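Local coordinates for Lmo0181 protein (Listeria monocytogenes serovar 1/2a, PDB 5F7V) that binds the cyclic tetrasaccharide cycloalternan and probably delivers it, as a membrane-attached lipoprotein, to an ABC transporter for uptake, at residues Val224-Pro228 against Ala229-Gly233; Gln109-Asp112 against Ala113-Asp117; Lys27-Asp30 against Glu31-Glu35. All coordinates share one frame; numbering follows the deposited sequence. Where two conformers were deposited one is given.

Interaction 1. Residues Val224-Pro228 against Ala229-Gly233; sequences VAPSP and ADLSG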
loop_
_atom_site.group_PDB
_atom_site.type_symbol
_atom_site.label_atom_id
_atom_site.label_comp_id
_atom_site.label_asym_id
_atom_site.label_seq_id
_atom_site.Cartn_x
_atom_site.Cartn_y
_atom_site.Cartn_z
ATOM N N VAL A 224 -21.144 6.782 10.632
ATOM C CA VAL A 224 -20.974 7.281 9.265
ATOM C C VAL A 224 -20.098 6.390 8.389
ATOM O O VAL A 224 -19.945 6.665 7.202
ATOM C CB VAL A 224 -20.412 8.704 9.239
ATOM C CG1 VAL A 224 -21.343 9.642 9.970
ATOM C CG2 VAL A 224 -19.010 8.784 9.817
ATOM N N ALA A 225 -19.557 5.313 8.963
ATOM C CA ALA A 225 -18.664 4.368 8.292
ATOM C C ALA A 225 -19.179 2.965 8.595
ATOM O O ALA A 225 -19.602 2.711 9.736
ATOM C CB ALA A 225 -17.250 4.561 8.770
ATOM N N PRO A 226 -19.141 2.055 7.602
ATOM C CA PRO A 226 -19.661 0.712 7.849
ATOM C C PRO A 226 -18.799 -0.056 8.855
ATOM O O PRO A 226 -17.557 0.048 8.831
ATOM C CB PRO A 226 -19.648 0.083 6.453
ATOM C CG PRO A 226 -18.606 0.841 5.705
ATOM C CD PRO A 226 -18.737 2.249 6.192
ATOM N N SER A 227 -19.434 -0.817 9.733
ATOM C CA SER A 227 -18.730 -1.596 10.730
ATOM C C SER A 227 -18.264 -2.915 10.174
ATOM O O SER A 227 -18.664 -3.297 9.082
ATOM C CB SER A 227 -19.656 -1.893 11.867
ATOM O OG SER A 227 -20.643 -2.803 11.446
ATOM N N PRO A 228 -17.498 -3.682 10.966
ATOM C CA PRO A 228 -17.134 -5.008 10.510
ATOM C C PRO A 228 -18.335 -5.883 10.187
ATOM O O PRO A 228 -18.345 -6.623 9.182
ATOM C CB PRO A 228 -16.319 -5.558 11.689
ATOM C CG PRO A 228 -15.598 -4.357 12.182
ATOM C CD PRO A 228 -16.639 -3.260 12.096
ATOM N N ALA A 229 -19.370 -5.779 10.997
ATOM C CA ALA A 229 -20.641 -6.479 10.754
ATOM C C ALA A 229 -21.215 -6.038 9.401
ATOM O O ALA A 229 -21.596 -6.868 8.594
ATOM C CB ALA A 229 -21.642 -6.215 11.875
ATOM N N ASP A 230 -21.254 -4.731 9.138
ATOM C CA ASP A 230 -21.767 -4.264 7.849
ATOM C C ASP A 230 -20.937 -4.780 6.661
ATOM O O ASP A 230 -21.454 -4.994 5.550
ATOM C CB ASP A 230 -21.764 -2.726 7.817
ATOM C CG ASP A 230 -22.645 -2.068 8.881
ATOM O OD1 ASP A 230 -23.752 -2.582 9.159
ATOM O OD2 ASP A 230 -22.301 -0.998 9.414
ATOM N N LEU A 231 -19.639 -4.959 6.859
ATOM C CA LEU A 231 -18.713 -5.398 5.817
ATOM C C LEU A 231 -18.488 -6.911 5.778
ATOM O O LEU A 231 -17.742 -7.364 4.899
ATOM C CB LEU A 231 -17.359 -4.736 6.048
ATOM C CG LEU A 231 -17.292 -3.242 5.853
ATOM C CD1 LEU A 231 -16.029 -2.643 6.436
ATOM C CD2 LEU A 231 -17.405 -2.934 4.373
ATOM N N SER A 232 -19.155 -7.657 6.663
ATOM C CA SER A 232 -18.914 -9.097 6.770
ATOM C C SER A 232 -19.081 -9.790 5.412
ATOM O O SER A 232 -20.079 -9.601 4.707
ATOM C CB SER A 232 -19.823 -9.708 7.849
ATOM O OG SER A 232 -19.491 -11.066 8.124
ATOM N N GLY A 233 -18.070 -10.551 5.005
ATOM C CA GLY A 233 -18.160 -11.262 3.743
ATOM C C GLY A 233 -17.811 -10.426 2.538
ATOM O O GLY A 233 -17.818 -10.953 1.424
#
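A capping box formed by S227 and D230 opens the short helix 228-231, and it illustrates how two side chains can finish a first turn that has no preceding turn to bond with. S227 holds the N-cap position. Its OG sits between the backbone N and the carbonyl carbon of its own residue (chi1 70°), a rotation that turns the hydroxyl back over the coming turn, where it accepts the backbone N of D230 at 3.1 Å along a nearly straight line (168°). D230 returns the bond: its OD2 takes the backbone N of S227 at 2.9 Å, using the anti side of the carboxylate, with the donor 28° out of the carboxylate plane. The two bonds run in opposite senses and close a ring between cap and helix. A negative charge at this helix start would also be expected to suit the helix dipole.

Behind the cap the turn is completed by the main chain, L231 N reaching S227 O at 2.9 Å and, only weakly, P228 O at 3.1 Å. P228 follows the cap directly, at a position where a proline's missing N-H costs the helix nothing.

Beside the polar ring, P226 makes an apolar contact with L231, CB to CG 4.1 Å, the two side chains meeting at a slant. The same proline ring lies against the methylene of the aspartate, P226 CB to D230 CB 3.8 Å. W171 of strand 171-174 touches both P226 and D230, while V219 of helix 206-220 meets S227, and P228 rests on E373 and L376 of helix 361-376. L231 lies about 8 Å, side chain to nearest sugar, from a bound glucose unit. Reciprocal bonding between the N-cap residue and the residue three places on is the classical capping box of a helix N-terminus.

Interaction 2. Residues Gln109-Asp112 against Ala113-Asp117; sequences QAYD and AFKYD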
loop_
_atom_site.group_PDB
_atom_site.type_symbol
_atom_site.label_atom_id
_atom_site.label_comp_id
_atom_site.label_asym_id
_atom_site.label_seq_id
_atom_site.Cartn_x
_atom_site.Cartn_y
_atom_site.Cartn_z
ATOM N N GLN A 109 12.956 7.251 -2.935
ATOM C CA GLN A 109 12.347 6.611 -1.779
ATOM C C GLN A 109 11.948 5.175 -2.109
ATOM O O GLN A 109 12.119 4.280 -1.298
ATOM C CB GLN A 109 11.125 7.405 -1.301
ATOM C CG GLN A 109 11.492 8.727 -0.657
ATOM C CD GLN A 109 11.980 9.726 -1.679
ATOM O OE1 GLN A 109 11.382 9.920 -2.738
ATOM N NE2 GLN A 109 13.105 10.327 -1.387
ATOM N N ALA A 110 11.455 4.945 -3.307
ATOM C CA ALA A 110 11.028 3.618 -3.706
ATOM C C ALA A 110 12.228 2.709 -3.899
ATOM O O ALA A 110 12.199 1.571 -3.476
ATOM C CB ALA A 110 10.186 3.703 -4.967
ATOM N N TYR A 111 13.295 3.240 -4.494
ATOM C CA TYR A 111 14.521 2.436 -4.679
ATOM C C TYR A 111 15.141 2.091 -3.337
ATOM O O TYR A 111 15.559 0.931 -3.090
ATOM C CB TYR A 111 15.507 3.204 -5.572
ATOM C CG TYR A 111 16.741 2.432 -5.953
ATOM C CD1 TYR A 111 16.681 1.310 -6.776
ATOM C CD2 TYR A 111 17.983 2.788 -5.472
ATOM C CE1 TYR A 111 17.808 0.588 -7.137
ATOM C CE2 TYR A 111 19.122 2.073 -5.824
ATOM C CZ TYR A 111 19.021 0.981 -6.660
ATOM O OH TYR A 111 20.105 0.215 -7.049
ATOM N N ASP A 112 15.221 3.086 -2.459
ATOM C CA ASP A 112 15.851 2.912 -1.147
ATOM C C ASP A 112 15.105 1.949 -0.220
ATOM O O ASP A 112 15.684 1.445 0.754
ATOM C CB ASP A 112 16.014 4.254 -0.438
ATOM C CG ASP A 112 17.046 5.180 -1.075
ATOM O OD1 ASP A 112 17.843 4.725 -1.933
ATOM O OD2 ASP A 112 17.004 6.376 -0.689
ATOM N N ALA A 113 13.834 1.702 -0.500
ATOM C CA ALA A 113 13.015 0.821 0.330
ATOM C C ALA A 113 13.552 -0.592 0.392
ATOM O O ALA A 113 13.230 -1.328 1.344
ATOM C CB ALA A 113 11.587 0.799 -0.201
ATOM N N PHE A 114 14.382 -0.964 -0.586
ATOM C CA PHE A 114 14.855 -2.329 -0.742
ATOM C C PHE A 114 16.337 -2.449 -0.485
ATOM O O PHE A 114 16.973 -3.362 -0.974
ATOM C CB PHE A 114 14.409 -2.924 -2.085
ATOM C CG PHE A 114 12.915 -2.847 -2.223
ATOM C CD1 PHE A 114 12.115 -3.736 -1.542
ATOM C CD2 PHE A 114 12.310 -1.837 -2.953
ATOM C CE1 PHE A 114 10.748 -3.630 -1.559
ATOM C CE2 PHE A 114 10.959 -1.726 -2.982
ATOM C CZ PHE A 114 10.177 -2.609 -2.267
ATOM N N LYS A 115 16.847 -1.509 0.292
ATOM C CA LYS A 115 18.225 -1.532 0.756
ATOM C C LYS A 115 18.245 -1.954 2.226
ATOM O O LYS A 115 17.399 -1.505 3.009
ATOM C CB LYS A 115 18.830 -0.141 0.573
ATOM C CG LYS A 115 20.323 0.041 0.787
ATOM C CD LYS A 115 20.809 1.433 0.390
ATOM C CE LYS A 115 19.885 2.318 -0.448
ATOM N NZ LYS A 115 19.759 2.166 -1.937
ATOM N N TYR A 116 19.179 -2.830 2.555
ATOM C CA TYR A 116 19.376 -3.327 3.902
ATOM C C TYR A 116 20.880 -3.394 4.146
ATOM O O TYR A 116 21.620 -3.942 3.330
ATOM C CB TYR A 116 18.752 -4.709 4.075
ATOM C CG TYR A 116 19.103 -5.376 5.384
ATOM C CD1 TYR A 116 18.612 -4.881 6.588
ATOM C CD2 TYR A 116 19.907 -6.499 5.413
ATOM C CE1 TYR A 116 18.905 -5.489 7.797
ATOM C CE2 TYR A 116 20.221 -7.111 6.618
ATOM C CZ TYR A 116 19.724 -6.594 7.805
ATOM O OH TYR A 116 20.021 -7.221 9.006
ATOM N N ASP A 117 21.308 -2.815 5.265
ATOM C CA ASP A 117 22.726 -2.759 5.662
ATOM C C ASP A 117 23.608 -2.247 4.507
ATOM O O ASP A 117 24.662 -2.823 4.219
ATOM C CB ASP A 117 23.216 -4.146 6.114
ATOM C CG ASP A 117 22.765 -4.527 7.528
ATOM O OD1 ASP A 117 21.936 -3.840 8.177
ATOM O OD2 ASP A 117 23.266 -5.568 8.025
#
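The A113 methyl comes close to the helix carbonyls, with CB 3.4 Å from A110 O, and this is the close-packed side of the contact, where the last turn of helix 108-112 passes into a beta turn. The same methyl lies over one face of the F114 ring, offset toward the rim, while F114 CD2 approaches A110 O at 3.4 Å. F79 meets the F114 ring edge-to-face, and A282 of strand 278-287 touches both A110 and F114. The backbone bonds here are slack: A113 N divides itself weakly between Q109 O and A110 O, and F114 N reaches Y111 O in another weak bond.

The looser, partly exposed side belongs to the type I turn from D112 to K115. K115 N bonds D112 O at 3.2 Å. The lysine chain leaves extended, then folds back through a nearly eclipsed chi3 of -14°, which lays its amine beside the aspartate. NZ forms a salt bridge with D112 OD1 at 3.2 Å, on the anti side of the carboxylate, and slants 3.9 Å from Y111 CE2. Its strongest partner is Q120 OE1, outside the two segments. Sharing the lysine charge between that hydrogen bond and D112 OD1 would probably steady both ends of the turn.

Interaction 3. Residues Lys27-Asp30 against Glu31-Glu35; sequences KALD and EMVKE
L29 and V33 stand one turn apart on helix 27-39, a compact example of how a helix sorts its interactions by face.

The main-chain bonds come first. Four consecutive i to i+4 hydrogen bonds link the two segments: E31 N to K27 O at 3.1 Å, M32 N to A28 O at 3.0 Å, V33 N to L29 O at 2.9 Å and K34 N to D30 O at 2.9 Å. The run is regular alpha-helix.

One apolar pair joins the segments on the inner face, L29 CD1 meeting V33 CG2 at 4.2 Å. Beyond the helix, V47 of strand 43-49 touches both L29 and V33, M304 of helix 294-306 receives L29 and M32, and W319 meets A28 and M32.

A third group consists of methyl and methylene carbons packed on main-chain carbonyls. With V33 CG1 anti to the backbone N (chi1 169°), the CG2 branch is swung beside that N and comes 3.4 Å from L29 O. M32 sends its extended chain from a CG that lies 3.4 Å from A28 O.

Charged groups collect on the outer face. K27 and E31 carry opposite charges one turn apart, but K27 NZ stops 4.6 Å from E31 OE1, beyond a salt bridge, so any attraction would probably be modest. The lysine amine instead hydrogen-bonds to N317 OD1.

Helix 27-39 leads from strand 13-19 to strand 43-49, which lie parallel and paired, and its buried L29 packs on the second of them. An amphipathic helix linking parallel neighbours in this way is the beta-alpha-beta crossover, a unit characteristic of the alpha/beta lobes of solute-binding proteins.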
loop_
_atom_site.group_PDB
_atom_site.type_symbol
_atom_site.label_atom_id
_atom_site.label_comp_id
_atom_site.label_asym_id
_atom_site.label_seq_id
_atom_site.Cartn_x
_atom_site.Cartn_y
_atom_site.Cartn_z
ATOM N N LYS A 27 -3.902 -8.612 -16.905
ATOM C CA LYS A 27 -3.621 -7.977 -18.189
ATOM C C LYS A 27 -2.221 -7.353 -18.267
ATOM O O LYS A 27 -1.395 -7.735 -19.103
ATOM C CB LYS A 27 -4.734 -6.973 -18.521
ATOM C CG LYS A 27 -4.521 -6.056 -19.714
ATOM C CD LYS A 27 -5.756 -5.197 -19.954
ATOM C CE LYS A 27 -5.630 -4.402 -21.240
ATOM N NZ LYS A 27 -4.420 -3.538 -21.246
ATOM N N ALA A 28 -1.954 -6.396 -17.393
ATOM C CA ALA A 28 -0.697 -5.676 -17.455
ATOM C C ALA A 28 0.497 -6.602 -17.217
ATOM O O ALA A 28 1.482 -6.567 -17.974
ATOM C CB ALA A 28 -0.679 -4.568 -16.427
ATOM N N LEU A 29 0.405 -7.466 -16.217
ATOM C CA LEU A 29 1.559 -8.301 -15.911
ATOM C C LEU A 29 1.819 -9.281 -17.047
ATOM O O LEU A 29 2.979 -9.511 -17.406
ATOM C CB LEU A 29 1.370 -9.056 -14.597
ATOM C CG LEU A 29 2.547 -9.960 -14.181
ATOM C CD1 LEU A 29 3.902 -9.291 -14.084
ATOM C CD2 LEU A 29 2.140 -10.616 -12.871
ATOM N N ASP A 30 0.770 -9.864 -17.602
ATOM C CA ASP A 30 0.947 -10.777 -18.740
ATOM C C ASP A 30 1.642 -10.090 -19.927
ATOM O O ASP A 30 2.529 -10.692 -20.551
ATOM C CB ASP A 30 -0.368 -11.408 -19.179
ATOM C CG ASP A 30 -0.987 -12.368 -18.139
ATOM O OD1 ASP A 30 -0.310 -12.681 -17.147
ATOM O OD2 ASP A 30 -2.147 -12.813 -18.308
ATOM N N GLU A 31 1.271 -8.850 -20.220
ATOM C CA GLU A 31 1.915 -8.103 -21.286
ATOM C C GLU A 31 3.372 -7.818 -20.957
ATOM O O GLU A 31 4.212 -7.948 -21.831
ATOM C CB GLU A 31 1.179 -6.800 -21.542
ATOM C CG GLU A 31 1.548 -6.224 -22.889
ATOM C CD GLU A 31 0.843 -4.921 -23.193
ATOM O OE1 GLU A 31 -0.093 -4.528 -22.451
ATOM O OE2 GLU A 31 1.280 -4.332 -24.214
ATOM N N MET A 32 3.690 -7.483 -19.707
ATOM C CA MET A 32 5.089 -7.321 -19.326
ATOM C C MET A 32 5.902 -8.604 -19.509
ATOM O O MET A 32 7.006 -8.550 -20.033
ATOM C CB MET A 32 5.181 -6.870 -17.884
ATOM C CG MET A 32 4.646 -5.467 -17.681
ATOM S SD MET A 32 4.779 -5.040 -15.944
ATOM C CE MET A 32 3.945 -3.465 -15.906
ATOM N N VAL A 33 5.333 -9.737 -19.118
ATOM C CA VAL A 33 6.026 -11.022 -19.293
ATOM C C VAL A 33 6.258 -11.304 -20.786
ATOM O O VAL A 33 7.366 -11.725 -21.168
ATOM C CB VAL A 33 5.308 -12.183 -18.566
ATOM C CG1 VAL A 33 5.851 -13.556 -18.938
ATOM C CG2 VAL A 33 5.377 -11.921 -17.062
ATOM N N LYS A 34 5.250 -11.085 -21.618
ATOM C CA LYS A 34 5.400 -11.278 -23.049
ATOM C C LYS A 34 6.536 -10.421 -23.614
ATOM O O LYS A 34 7.311 -10.872 -24.448
ATOM C CB LYS A 34 4.090 -10.947 -23.765
ATOM C CG LYS A 34 4.108 -10.939 -25.297
ATOM C CD LYS A 34 2.827 -10.464 -25.966
ATOM C CE LYS A 34 2.521 -8.984 -25.718
ATOM N NZ LYS A 34 1.255 -8.626 -26.368
ATOM N N GLU A 35 6.576 -9.160 -23.212
ATOM C CA GLU A 35 7.613 -8.246 -23.698
ATOM C C GLU A 35 9.012 -8.658 -23.184
ATOM O O GLU A 35 9.991 -8.661 -23.934
ATOM C CB GLU A 35 7.273 -6.807 -23.310
ATOM C CG GLU A 35 6.048 -6.304 -24.058
ATOM C CD GLU A 35 6.253 -6.130 -25.539
ATOM O OE1 GLU A 35 7.377 -5.778 -25.940
ATOM O OE2 GLU A 35 5.292 -6.280 -26.341
#

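In the fold
The three local contacts show how place in the fold selects chemistry. Interaction 1 is a surface contact, remote from the others: its centre lies about 36 Å from each, and it sits across the chain's centre from interaction 2. Interactions 2 and 3 are both partly buried and closer together, with nearest atoms about 14 Å apart, yet they hold different elements. Side-chain to main-chain bonds dominate at the helix start of 224-233, weak carbonyl bonds and a salt bridge at the helix end of 109-117, and regular main-chain bonding with an apolar inner face in the opening turns of helix 27-39. None of the three touches another.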